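PDB 3KKC: TetR family Transcriptional regulator from Streptococcus agalactiae 2603V/R, which probably binds DNA through an N-terminal helix-turn-helix domain and regulates transcription. Local coordinates for residues A[124-136]-A[165-177]. Numbering follows the deposited sequence.
Sequences RLREEYITKVDIP and EDLLKYYLTMVER
Arg177, the C-terminal residue, reaches into the loop 130-136 and closes an end-on salt bridge with Asp134. Arg177 NH1 meets Asp134 OD1 at a modelled 2.5 Å, shorter than such bonds usually are and so doubtful in its exact length, and Arg177 NH2 meets Asp134 OD2 at 3.1 Å, each oxygen using its syn lone pair. Carboxylate and guanidinium planes lie only 20° apart, so the paired bonds fix the rotation of both groups. The guanidinium is also sandwiched: Lys132 CG lies over one face and Ile135 CD1 over the opposite one, both toward the rim. Arginine suits this place because its flat head accepts carbon on its faces while its edge carries the charge pairing. With CG anti to the backbone N (chi1 -179°) and a bend at chi2, the side chain extends from the chain end to the carboxylate.

The backbone anchors the base of this arm. Arg177 N donates to Tyr129 O at 2.9 Å in a nearly straight bond, and Glu176 CA approaches the same carbonyl, so the two segments are tied together just where both helices end. Nearby, Ile130 CD1 lies against Arg177 CB, 3.9 Å away.

Further back along the two helices, the packing is apolar. Leu172 CD1 sits over one face of the Tyr129 ring in a CH-pi contact, though this pair is modelled too close and the detail is doubtful; it also touches Leu125 CD1. Leu125 CD2 approaches the edge of Tyr171 at its hydroxyl, whose hydrogen bond to Leu144 O secures the ring on helix 137-157. Leucine suits position 125 because its two methyls reach different neighbours.

Ile135 also packs on Met174 of the second subunit, placing the loop beside the dimer partner. The axes of helix 124-129 and helix 165-175 cross at -65°, within the all-helical C-terminal domain of a TetR-type regulator.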
ATOM      1  N   ARG A 124      10.846 -15.285 -13.800  1.00 78.62           N
ATOM      2  CA  ARG A 124      10.064 -16.374 -14.364  1.00 82.78           C
ATOM      3  C   ARG A 124       8.652 -15.932 -14.755  1.00 81.00           C
ATOM      4  O   ARG A 124       8.158 -16.278 -15.815  1.00 82.25           O
ATOM      5  CB  ARG A 124      10.056 -17.604 -13.445  1.00 89.10           C
ATOM      6  CG  ARG A 124      11.135 -18.622 -13.818  1.00 94.25           C
ATOM      7  CD  ARG A 124      11.271 -19.768 -12.823  1.00101.94           C
ATOM      8  NE  ARG A 124      10.322 -20.868 -13.057  1.00109.77           N
ATOM      9  CZ  ARG A 124      10.289 -21.646 -14.145  1.00109.37           C
ATOM     10  NH1 ARG A 124      11.139 -21.446 -15.151  1.00111.57           N
ATOM     11  NH2 ARG A 124       9.384 -22.617 -14.234  1.00104.46           N
ATOM     12  N   LEU A 125       8.009 -15.151 -13.903  1.00 81.25           N
ATOM     13  CA  LEU A 125       6.659 -14.668 -14.170  1.00 77.54           C
ATOM     14  C   LEU A 125       6.608 -13.955 -15.513  1.00 77.66           C
ATOM     15  O   LEU A 125       5.634 -14.063 -16.262  1.00 78.28           O
ATOM     16  CB  LEU A 125       6.233 -13.694 -13.068  1.00 80.12           C
ATOM     17  CG  LEU A 125       4.768 -13.277 -13.145  1.00 81.02           C
ATOM     18  CD1 LEU A 125       3.884 -14.527 -13.216  1.00 80.67           C
ATOM     19  CD2 LEU A 125       4.391 -12.390 -11.971  1.00 76.04           C
ATOM     20  N   ARG A 126       7.674 -13.217 -15.802  1.00 78.46           N
ATOM     21  CA  ARG A 126       7.768 -12.411 -17.010  1.00 80.23           C
ATOM     22  C   ARG A 126       7.846 -13.320 -18.229  1.00 80.61           C
ATOM     23  O   ARG A 126       6.989 -13.282 -19.103  1.00 77.11           O
ATOM     24  CB  ARG A 126       9.037 -11.552 -16.964  1.00 77.82           C
ATOM     25  CG  ARG A 126       8.904 -10.185 -17.581  1.00 75.73           C
ATOM     26  CD  ARG A 126       8.041 -10.217 -18.785  1.00 76.19           C
ATOM     27  NE  ARG A 126       8.646  -9.506 -19.907  1.00 80.20           N
ATOM     28  CZ  ARG A 126       8.432  -9.813 -21.185  1.00 82.70           C
ATOM     29  NH1 ARG A 126       7.632 -10.826 -21.510  1.00 75.71           N
ATOM     30  NH2 ARG A 126       9.020  -9.110 -22.141  1.00 88.40           N
ATOM     31  N   GLU A 127       8.900 -14.130 -18.263  1.00 80.26           N
ATOM     32  CA  GLU A 127       9.266 -14.903 -19.430  1.00 81.90           C
ATOM     33  C   GLU A 127       8.183 -15.926 -19.749  1.00 87.32           C
ATOM     34  O   GLU A 127       8.007 -16.320 -20.895  1.00 91.33           O
ATOM     35  CB  GLU A 127      10.629 -15.570 -19.181  1.00 85.96           C
ATOM     36  CG  GLU A 127      10.842 -16.933 -19.836  1.00 94.66           C
ATOM     37  CD  GLU A 127      11.892 -17.781 -19.111  1.00105.14           C
ATOM     38  OE1 GLU A 127      12.949 -18.079 -19.717  1.00109.62           O
ATOM     39  OE2 GLU A 127      11.662 -18.153 -17.931  1.00107.06           O
ATOM     40  N   GLU A 128       7.418 -16.306 -18.737  1.00 85.52           N
ATOM     41  CA  GLU A 128       6.582 -17.481 -18.842  1.00 85.24           C
ATOM     42  C   GLU A 128       5.098 -17.163 -18.968  1.00 85.70           C
ATOM     43  O   GLU A 128       4.335 -17.988 -19.460  1.00 86.49           O
ATOM     44  CB  GLU A 128       6.818 -18.365 -17.628  1.00 87.50           C
ATOM     45  CG  GLU A 128       6.734 -19.825 -17.899  1.00 94.55           C
ATOM     46  CD  GLU A 128       7.491 -20.625 -16.863  1.00 97.90           C
ATOM     47  OE1 GLU A 128       8.742 -20.486 -16.808  1.00 99.88           O
ATOM     48  OE2 GLU A 128       6.831 -21.383 -16.112  1.00 94.00           O
ATOM     49  N   TYR A 129       4.675 -15.984 -18.519  1.00 81.75           N
ATOM     50  CA  TYR A 129       3.243 -15.667 -18.533  1.00 79.75           C
ATOM     51  C   TYR A 129       2.856 -14.508 -19.455  1.00 81.00           C
ATOM     52  O   TYR A 129       1.691 -14.366 -19.838  1.00 83.97           O
ATOM     53  CB  TYR A 129       2.717 -15.458 -17.105  1.00 74.42           C
ATOM     54  CG  TYR A 129       2.617 -16.754 -16.386  1.00 75.91           C
ATOM     55  CD1 TYR A 129       3.767 -17.424 -16.008  1.00 80.99           C
ATOM     56  CD2 TYR A 129       1.391 -17.348 -16.134  1.00 78.38           C
ATOM     57  CE1 TYR A 129       3.714 -18.628 -15.380  1.00 86.74           C
ATOM     58  CE2 TYR A 129       1.320 -18.580 -15.504  1.00 83.56           C
ATOM     59  CZ  TYR A 129       2.497 -19.210 -15.121  1.00 88.19           C
ATOM     60  OH  TYR A 129       2.497 -20.430 -14.484  1.00 87.61           O
ATOM     61  N   ILE A 130       3.841 -13.695 -19.811  1.00 77.27           N
ATOM     62  CA  ILE A 130       3.603 -12.535 -20.647  1.00 81.01           C
ATOM     63  C   ILE A 130       4.209 -12.776 -22.010  1.00 89.88           C
ATOM     64  O   ILE A 130       5.427 -12.829 -22.155  1.00 92.83           O
ATOM     65  CB  ILE A 130       4.241 -11.279 -20.052  1.00 77.89           C
ATOM     66  CG1 ILE A 130       3.732 -11.060 -18.622  1.00 73.28           C
ATOM     67  CG2 ILE A 130       3.993 -10.064 -20.956  1.00 74.48           C
ATOM     68  CD1 ILE A 130       2.239 -10.963 -18.527  1.00 70.80           C
ATOM     69  N   THR A 131       3.355 -12.913 -23.014  1.00 93.95           N
ATOM     70  CA  THR A 131       3.813 -13.312 -24.335  1.00 92.79           C
ATOM     71  C   THR A 131       4.010 -12.137 -25.291  1.00 90.21           C
ATOM     72  O   THR A 131       4.942 -12.147 -26.097  1.00 85.55           O
ATOM     73  CB  THR A 131       2.871 -14.363 -24.946  1.00 91.38           C
ATOM     74  OG1 THR A 131       3.617 -15.554 -25.199  1.00 92.85           O
ATOM     75  CG2 THR A 131       2.252 -13.858 -26.247  1.00 91.74           C
ATOM     76  N   LYS A 132       3.136 -11.134 -25.191  1.00 92.69           N
ATOM     77  CA  LYS A 132       3.204  -9.938 -26.038  1.00 92.20           C
ATOM     78  C   LYS A 132       4.400  -9.075 -25.644  1.00 97.00           C
ATOM     79  O   LYS A 132       5.058  -9.318 -24.625  1.00100.47           O
ATOM     80  CB  LYS A 132       1.913  -9.123 -25.904  1.00 87.92           C
ATOM     81  CG  LYS A 132       0.601  -9.921 -26.103  1.00 88.04           C
ATOM     82  CD  LYS A 132       0.210 -10.011 -27.586  1.00 90.25           C
ATOM     83  CE  LYS A 132      -1.317  -9.882 -27.821  1.00 91.05           C
ATOM     84  NZ  LYS A 132      -1.714  -9.888 -29.294  1.00 93.23           N
ATOM     85  N   VAL A 133       4.698  -8.065 -26.446  1.00100.88           N
ATOM     86  CA  VAL A 133       5.736  -7.106 -26.058  1.00100.38           C
ATOM     87  C   VAL A 133       5.404  -5.705 -26.515  1.00 93.26           C
ATOM     88  O   VAL A 133       6.281  -4.976 -26.968  1.00 94.46           O
ATOM     89  CB  VAL A 133       7.117  -7.474 -26.620  1.00106.61           C
ATOM     90  CG1 VAL A 133       7.671  -8.717 -25.905  1.00107.46           C
ATOM     91  CG2 VAL A 133       7.032  -7.672 -28.135  1.00108.30           C
ATOM     92  N   ASP A 134       4.136  -5.333 -26.399  1.00 90.32           N
ATOM     93  CA  ASP A 134       3.706  -3.984 -26.758  1.00 95.88           C
ATOM     94  C   ASP A 134       3.475  -3.151 -25.503  1.00 92.04           C
ATOM     95  O   ASP A 134       3.007  -2.024 -25.587  1.00 90.50           O
ATOM     96  CB  ASP A 134       2.425  -4.023 -27.594  1.00101.60           C
ATOM     97  CG  ASP A 134       1.284  -4.744 -26.876  1.00103.39           C
ATOM     98  OD1 ASP A 134       1.576  -5.678 -26.084  1.00 96.96           O
ATOM     99  OD2 ASP A 134       0.104  -4.375 -27.107  1.00105.56           O
ATOM    100  N   ILE A 135       3.769  -3.727 -24.339  1.00 90.04           N
ATOM    101  CA  ILE A 135       3.776  -2.970 -23.093  1.00 87.78           C
ATOM    102  C   ILE A 135       5.216  -2.874 -22.618  1.00 90.66           C
ATOM    103  O   ILE A 135       5.904  -3.894 -22.556  1.00 95.60           O
ATOM    104  CB  ILE A 135       2.924  -3.631 -22.014  1.00 81.29           C
ATOM    105  CG1 ILE A 135       1.480  -3.731 -22.481  1.00 79.73           C
ATOM    106  CG2 ILE A 135       2.968  -2.820 -20.751  1.00 83.19           C
ATOM    107  CD1 ILE A 135       0.570  -4.390 -21.478  1.00 77.92           C
ATOM    108  N   PRO A 136       5.688  -1.649 -22.311  1.00 87.71           N
ATOM    109  CA  PRO A 136       7.088  -1.447 -21.914  1.00 84.82           C
ATOM    110  C   PRO A 136       7.450  -2.363 -20.747  1.00 86.63           C
ATOM    111  O   PRO A 136       6.551  -2.877 -20.076  1.00 83.22           O
ATOM    112  CB  PRO A 136       7.120   0.023 -21.487  1.00 79.43           C
ATOM    113  CG  PRO A 136       6.032   0.664 -22.292  1.00 79.28           C
ATOM    114  CD  PRO A 136       4.940  -0.377 -22.350  1.00 84.44           C
ATOM    115  N   GLU A 165      -4.344 -22.801  -4.587  1.00 80.50           N
ATOM    116  CA  GLU A 165      -4.319 -23.101  -6.014  1.00 83.68           C
ATOM    117  C   GLU A 165      -5.356 -22.288  -6.818  1.00 78.23           C
ATOM    118  O   GLU A 165      -5.056 -21.794  -7.902  1.00 71.86           O
ATOM    119  CB  GLU A 165      -4.472 -24.610  -6.255  1.00 91.08           C
ATOM    120  CG  GLU A 165      -4.886 -25.375  -5.005  1.00 97.45           C
ATOM    121  CD  GLU A 165      -3.725 -26.076  -4.331  1.00 99.68           C
ATOM    122  OE1 GLU A 165      -3.819 -26.307  -3.106  1.00 99.75           O
ATOM    123  OE2 GLU A 165      -2.733 -26.405  -5.026  1.00100.27           O
ATOM    124  N   ASP A 166      -6.567 -22.158  -6.289  1.00 79.09           N
ATOM    125  CA  ASP A 166      -7.539 -21.239  -6.868  1.00 81.65           C
ATOM    126  C   ASP A 166      -6.992 -19.804  -7.001  1.00 80.71           C
ATOM    127  O   ASP A 166      -7.079 -19.192  -8.057  1.00 80.33           O
ATOM    128  CB  ASP A 166      -8.830 -21.252  -6.048  1.00 87.73           C
ATOM    129  CG  ASP A 166      -9.690 -22.474  -6.345  1.00 92.75           C
ATOM    130  OD1 ASP A 166      -9.393 -23.157  -7.345  1.00 90.02           O
ATOM    131  OD2 ASP A 166     -10.657 -22.746  -5.595  1.00 95.67           O
ATOM    132  N   LEU A 167      -6.420 -19.267  -5.935  1.00 81.46           N
ATOM    133  CA  LEU A 167      -5.904 -17.908  -5.999  1.00 81.18           C
ATOM    134  C   LEU A 167      -4.752 -17.789  -7.000  1.00 81.71           C
ATOM    135  O   LEU A 167      -4.660 -16.804  -7.744  1.00 82.37           O
ATOM    136  CB  LEU A 167      -5.456 -17.416  -4.617  1.00 77.92           C
ATOM    137  CG  LEU A 167      -4.957 -15.964  -4.582  1.00 76.74           C
ATOM    138  CD1 LEU A 167      -6.013 -14.965  -4.013  1.00 63.07           C
ATOM    139  CD2 LEU A 167      -3.629 -15.856  -3.849  1.00 76.02           C
ATOM    140  N   LEU A 168      -3.863 -18.775  -7.008  1.00 79.87           N
ATOM    141  CA  LEU A 168      -2.745 -18.741  -7.939  1.00 81.09           C
ATOM    142  C   LEU A 168      -3.276 -18.756  -9.370  1.00 83.73           C
ATOM    143  O   LEU A 168      -2.695 -18.173 -10.286  1.00 83.09           O
ATOM    144  CB  LEU A 168      -1.831 -19.937  -7.729  1.00 81.35           C
ATOM    145  CG  LEU A 168      -0.660 -19.888  -8.707  1.00 78.82           C
ATOM    146  CD1 LEU A 168       0.223 -18.653  -8.425  1.00 70.23           C
ATOM    147  CD2 LEU A 168       0.136 -21.190  -8.677  1.00 78.25           C
ATOM    148  N   LYS A 169      -4.403 -19.429  -9.540  1.00 81.53           N
ATOM    149  CA  LYS A 169      -5.044 -19.577 -10.830  1.00 82.43           C
ATOM    150  C   LYS A 169      -5.641 -18.254 -11.290  1.00 80.89           C
ATOM    151  O   LYS A 169      -5.279 -17.720 -12.346  1.00 80.16           O
ATOM    152  CB  LYS A 169      -6.139 -20.652 -10.722  1.00 87.30           C
ATOM    153  CG  LYS A 169      -7.160 -20.668 -11.850  1.00 92.56           C
ATOM    154  CD  LYS A 169      -8.366 -21.530 -11.493  1.00 98.57           C
ATOM    155  CE  LYS A 169      -9.301 -21.699 -12.690  1.00102.44           C
ATOM    156  NZ  LYS A 169     -10.601 -22.327 -12.307  1.00103.04           N
ATOM    157  N   TYR A 170      -6.575 -17.746 -10.495  1.00 83.26           N
ATOM    158  CA  TYR A 170      -7.255 -16.494 -10.793  1.00 85.87           C
ATOM    159  C   TYR A 170      -6.273 -15.336 -10.958  1.00 82.88           C
ATOM    160  O   TYR A 170      -6.540 -14.384 -11.677  1.00 89.53           O
ATOM    161  CB  TYR A 170      -8.308 -16.191  -9.727  1.00 87.62           C
ATOM    162  CG  TYR A 170      -9.409 -17.218  -9.724  1.00 92.60           C
ATOM    163  CD1 TYR A 170      -9.980 -17.637 -10.921  1.00 97.13           C
ATOM    164  CD2 TYR A 170      -9.876 -17.777  -8.541  1.00 94.50           C
ATOM    165  CE1 TYR A 170     -10.995 -18.591 -10.943  1.00101.44           C
ATOM    166  CE2 TYR A 170     -10.896 -18.736  -8.549  1.00 96.52           C
ATOM    167  CZ  TYR A 170     -11.453 -19.139  -9.759  1.00101.21           C
ATOM    168  OH  TYR A 170     -12.468 -20.088  -9.802  1.00102.36           O
ATOM    169  N   TYR A 171      -5.117 -15.428 -10.329  1.00 75.78           N
ATOM    170  CA  TYR A 171      -4.139 -14.386 -10.512  1.00 75.48           C
ATOM    171  C   TYR A 171      -3.417 -14.530 -11.852  1.00 77.83           C
ATOM    172  O   TYR A 171      -3.251 -13.556 -12.596  1.00 81.19           O
ATOM    173  CB  TYR A 171      -3.140 -14.361  -9.352  1.00 74.34           C
ATOM    174  CG  TYR A 171      -1.955 -13.474  -9.650  1.00 71.79           C
ATOM    175  CD1 TYR A 171      -2.029 -12.102  -9.490  1.00 67.02           C
ATOM    176  CD2 TYR A 171      -0.779 -14.012 -10.147  1.00 75.73           C
ATOM    177  CE1 TYR A 171      -0.946 -11.285  -9.797  1.00 67.50           C
ATOM    178  CE2 TYR A 171       0.299 -13.211 -10.448  1.00 75.19           C
ATOM    179  CZ  TYR A 171       0.216 -11.852 -10.270  1.00 68.83           C
ATOM    180  OH  TYR A 171       1.316 -11.082 -10.578  1.00 69.18           O
ATOM    181  N   LEU A 172      -2.983 -15.747 -12.152  1.00 79.52           N
ATOM    182  CA  LEU A 172      -2.236 -16.017 -13.375  1.00 76.28           C
ATOM    183  C   LEU A 172      -3.080 -15.748 -14.628  1.00 74.82           C
ATOM    184  O   LEU A 172      -2.572 -15.252 -15.638  1.00 68.59           O
ATOM    185  CB  LEU A 172      -1.732 -17.457 -13.362  1.00 73.51           C
ATOM    186  CG  LEU A 172      -0.227 -17.707 -13.175  1.00 76.25           C
ATOM    187  CD1 LEU A 172       0.602 -16.464 -12.744  1.00 43.19           C
ATOM    188  CD2 LEU A 172       0.020 -18.891 -12.232  1.00 71.55           C
ATOM    189  N   THR A 173      -4.372 -16.060 -14.566  1.00 74.72           N
ATOM    190  CA  THR A 173      -5.235 -15.789 -15.707  1.00 79.65           C
ATOM    191  C   THR A 173      -5.448 -14.275 -15.835  1.00 86.06           C
ATOM    192  O   THR A 173      -5.500 -13.734 -16.946  1.00 88.62           O
ATOM    193  CB  THR A 173      -6.583 -16.563 -15.641  1.00 87.75           C
ATOM    194  OG1 THR A 173      -7.276 -16.218 -14.440  1.00 95.03           O
ATOM    195  CG2 THR A 173      -6.349 -18.081 -15.660  1.00 83.50           C
HETATM  196  N   MSE A 174      -5.536 -13.586 -14.698  1.00 85.94           N
HETATM  197  CA  MSE A 174      -5.716 -12.133 -14.703  1.00 78.52           C
HETATM  198  C   MSE A 174      -4.560 -11.388 -15.343  1.00 77.97           C
HETATM  199  O   MSE A 174      -4.766 -10.347 -15.958  1.00 78.81           O
HETATM  200  CB  MSE A 174      -5.958 -11.591 -13.303  1.00 72.89           C
HETATM  201  CG  MSE A 174      -7.411 -11.575 -12.903  1.00 75.37           C
HETATM  202 SE   MSE A 174      -8.505 -10.835 -14.324  0.80116.81          SE
HETATM  203  CE  MSE A 174      -7.856  -8.983 -14.287  1.00 75.56           C
ATOM    204  N   VAL A 175      -3.353 -11.929 -15.210  1.00 77.01           N
ATOM    205  CA  VAL A 175      -2.161 -11.234 -15.688  1.00 77.62           C
ATOM    206  C   VAL A 175      -1.602 -11.738 -17.012  1.00 80.20           C
ATOM    207  O   VAL A 175      -0.953 -10.988 -17.730  1.00 82.56           O
ATOM    208  CB  VAL A 175      -1.040 -11.293 -14.651  1.00 78.38           C
ATOM    209  CG1 VAL A 175      -1.489 -10.615 -13.373  1.00 81.50           C
ATOM    210  CG2 VAL A 175      -0.651 -12.726 -14.383  1.00 76.94           C
ATOM    211  N   GLU A 176      -1.846 -13.004 -17.330  1.00 83.93           N
ATOM    212  CA  GLU A 176      -1.252 -13.617 -18.516  1.00 86.59           C
ATOM    213  C   GLU A 176      -1.535 -12.797 -19.767  1.00 86.76           C
ATOM    214  O   GLU A 176      -2.626 -12.240 -19.923  1.00 88.50           O
ATOM    215  CB  GLU A 176      -1.804 -15.008 -18.735  1.00 84.74           C
ATOM    216  CG  GLU A 176      -2.598 -15.076 -20.008  1.00 87.35           C
ATOM    217  CD  GLU A 176      -3.635 -16.166 -19.981  1.00 94.65           C
ATOM    218  OE1 GLU A 176      -3.249 -17.346 -20.191  1.00 95.69           O
ATOM    219  OE2 GLU A 176      -4.829 -15.829 -19.757  1.00 93.28           O
ATOM    220  N   ARG A 177      -0.558 -12.760 -20.668  1.00 85.10           N
ATOM    221  CA  ARG A 177      -0.621 -11.895 -21.839  1.00 84.82           C
ATOM    222  C   ARG A 177       0.363 -12.333 -22.912  1.00 81.82           C
ATOM    223  O   ARG A 177       0.006 -13.090 -23.816  1.00 81.50           O
ATOM    224  CB  ARG A 177      -0.345 -10.445 -21.432  1.00 88.86           C
ATOM    225  CG  ARG A 177      -0.415  -9.474 -22.564  1.00 96.49           C
ATOM    226  CD  ARG A 177      -0.981  -8.130 -22.123  1.00102.21           C
ATOM    227  NE  ARG A 177      -1.593  -7.444 -23.260  1.00108.34           N
ATOM    228  CZ  ARG A 177      -0.905  -6.934 -24.276  1.00108.49           C
ATOM    229  NH1 ARG A 177       0.420  -7.020 -24.285  1.00107.87           N
ATOM    230  NH2 ARG A 177      -1.541  -6.342 -25.278  1.00107.97           N
TER